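Local coordinates for uncharacterized protein DUF1234 (PDB 3BDV) that probably acts as a hydrolase of the alpha/beta-hydrolase fold, on a substrate not yet identified, and binds calcium in the crystal, at residues Gln46-Gln50 with Ala64-Glu68. Coordinates in Å, arbitrary orientation, origin at the centre of the assembly. Where two conformers were deposited one is given. Numbering follows the deposited sequence.
With CA (calcium ion), chain C.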
loop_
_atom_site.group_PDB
_atom_site.type_symbol
_atom_site.label_atom_id
_atom_site.label_comp_id
_atom_site.label_asym_id
_atom_site.label_seq_id
_atom_site.Cartn_x
_atom_site.Cartn_y
_atom_site.Cartn_z
ATOM N N GLN A 46 7.001 8.370 -5.059
ATOM C CA GLN A 46 7.302 9.011 -3.788
ATOM C C GLN A 46 7.262 8.013 -2.649
ATOM O O GLN A 46 6.760 6.911 -2.800
ATOM C CB GLN A 46 6.321 10.136 -3.534
ATOM C CG GLN A 46 6.408 11.319 -4.524
ATOM C CD GLN A 46 7.821 11.880 -4.654
ATOM O OE1 GLN A 46 8.378 12.426 -3.703
ATOM N NE2 GLN A 46 8.408 11.735 -5.834
ATOM N N ARG A 47 7.806 8.413 -1.509
ATOM C CA ARG A 47 7.932 7.531 -0.357
ATOM C C ARG A 47 7.969 8.340 0.916
ATOM O O ARG A 47 8.613 9.405 0.984
ATOM C CB ARG A 47 9.183 6.666 -0.520
ATOM C CG ARG A 47 9.440 5.719 0.616
ATOM C CD ARG A 47 10.540 4.783 0.247
ATOM N NE ARG A 47 10.965 4.034 1.416
ATOM C CZ ARG A 47 11.554 2.845 1.371
ATOM N NH1 ARG A 47 11.870 2.290 0.225
ATOM N NH2 ARG A 47 11.890 2.245 2.493
ATOM N N ILE A 48 7.260 7.879 1.945
ATOM C CA ILE A 48 7.181 8.677 3.171
ATOM C C ILE A 48 8.491 8.493 3.907
ATOM O O ILE A 48 9.134 7.461 3.781
ATOM C CB ILE A 48 5.959 8.329 4.092
ATOM C CG1 ILE A 48 6.034 6.884 4.583
ATOM C CG2 ILE A 48 4.592 8.610 3.403
ATOM C CD1 ILE A 48 5.347 6.699 5.940
ATOM N N ARG A 49 8.856 9.501 4.679
ATOM C CA ARG A 49 10.015 9.463 5.547
ATOM C C ARG A 49 9.627 9.871 6.971
ATOM O O ARG A 49 8.764 10.703 7.165
ATOM C CB ARG A 49 11.045 10.467 5.048
ATOM C CG ARG A 49 11.372 10.363 3.611
ATOM C CD ARG A 49 12.051 9.061 3.229
ATOM N NE ARG A 49 12.209 9.021 1.786
ATOM C CZ ARG A 49 12.590 7.945 1.101
ATOM N NH1 ARG A 49 12.925 6.833 1.707
ATOM N NH2 ARG A 49 12.684 8.003 -0.208
ATOM N N GLN A 50 10.345 9.353 7.955
ATOM C CA GLN A 50 10.252 9.902 9.315
ATOM C C GLN A 50 11.493 9.595 10.132
ATOM O O GLN A 50 12.334 8.774 9.733
ATOM C CB GLN A 50 8.983 9.400 10.041
ATOM C CG GLN A 50 8.799 7.927 9.978
ATOM C CD GLN A 50 7.467 7.417 10.565
ATOM O OE1 GLN A 50 6.820 8.090 11.350
ATOM N NE2 GLN A 50 7.111 6.195 10.221
ATOM N N ALA A 64 3.256 11.690 8.734
ATOM C CA ALA A 64 4.164 11.499 7.603
ATOM C C ALA A 64 3.463 11.427 6.242
ATOM O O ALA A 64 3.956 11.977 5.254
ATOM C CB ALA A 64 5.059 10.274 7.794
ATOM N N ILE A 65 2.314 10.742 6.193
ATOM C CA ILE A 65 1.564 10.636 4.959
ATOM C C ILE A 65 1.000 12.024 4.593
ATOM O O ILE A 65 1.089 12.448 3.446
ATOM C CB ILE A 65 0.394 9.590 5.043
ATOM C CG1 ILE A 65 0.928 8.166 5.254
ATOM C CG2 ILE A 65 -0.467 9.669 3.744
ATOM C CD1 ILE A 65 -0.185 7.159 5.731
ATOM N N ARG A 66 0.381 12.690 5.555
ATOM C CA ARG A 66 -0.115 14.070 5.368
ATOM C C ARG A 66 0.999 14.985 4.804
ATOM O O ARG A 66 0.784 15.690 3.812
ATOM C CB ARG A 66 -0.639 14.668 6.680
ATOM C CG ARG A 66 -2.069 14.280 7.097
ATOM C CD ARG A 66 -2.810 15.434 7.801
ATOM N NE ARG A 66 -3.013 15.249 9.243
ATOM C CZ ARG A 66 -3.917 14.426 9.797
ATOM N NH1 ARG A 66 -4.703 13.650 9.052
ATOM N NH2 ARG A 66 -4.027 14.356 11.122
ATOM N N ARG A 67 2.186 14.973 5.423
ATOM C CA ARG A 67 3.314 15.785 4.917
ATOM C C ARG A 67 3.510 15.511 3.463
ATOM O O ARG A 67 3.600 16.419 2.643
ATOM C CB ARG A 67 4.639 15.473 5.616
ATOM C CG ARG A 67 4.700 15.928 7.048
ATOM C CD ARG A 67 6.136 15.934 7.598
ATOM N NE ARG A 67 6.760 14.599 7.724
ATOM C CZ ARG A 67 6.646 13.786 8.782
ATOM N NH1 ARG A 67 5.880 14.106 9.816
ATOM N NH2 ARG A 67 7.293 12.627 8.797
ATOM N N GLU A 68 3.559 14.230 3.141
ATOM C CA GLU A 68 3.811 13.786 1.804
ATOM C C GLU A 68 2.762 14.288 0.820
ATOM O O GLU A 68 3.085 14.678 -0.310
ATOM C CB GLU A 68 3.820 12.265 1.798
ATOM C CG GLU A 68 4.455 11.672 0.586
ATOM C CD GLU A 68 5.951 11.760 0.589
ATOM O OE1 GLU A 68 6.590 11.920 1.646
ATOM O OE2 GLU A 68 6.521 11.720 -0.496
HETATM CA CA CA C . 8.858 11.788 0.536
HETATM O O HOH W 1 9.077 11.067 -1.713
HETATM O O HOH W 2 6.566 12.116 4.714
HETATM O O HOH W 3 8.634 13.523 5.379
HETATM O O HOH W 4 6.074 11.221 11.493
HETATM O O HOH W 5 9.541 13.054 2.287
HETATM O O HOH W 6 8.611 14.049 -0.349
#
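I48 lies across one turn of helix 58-70, from A64 and I65 to E68, its CD1 4.0 Å from CB of A64 and its CG2 4.1 Å from both CG1 of I65 and CB of E68. Here the backbones are 6.1 Å apart between the CA atoms of I48 and A64, and beside this apolar patch the contact turns polar. The carbonyl O of R47 stands 3.3 Å from OE1 of E68, a proximity of two oxygens that would be unfavourable without a cation. Calcium resolves it, bound by R47 O at 2.4 Å and by both carboxylate oxygens of E68, OE1 at 2.5 Å and OE2 at 2.6 Å, so that the glutamate is bidentate; three waters fill out the observed shell. One of them also accepts from R47 N and donates to OE1 of Q46, whose NE2 is hydrogen-bonded to the carbonyl of H44. A further water, not on the metal, donates to A64 O and to OE1 of E68. From the neighbouring position, R67 NH2 donates directly to R49 O at 2.9 Å. The principle illustrated is a metal bridging an edge strand and a helix through one main-chain and one acidic ligand. In this alpha/beta-hydrolase fold, edge strand 46-47 pairs with strand 19-23, whose V21 touches E68, while helix 58-70, leading on to strand 76-81 of the same parallel sheet, sets I65 against A87 and V91 of helix 83-93.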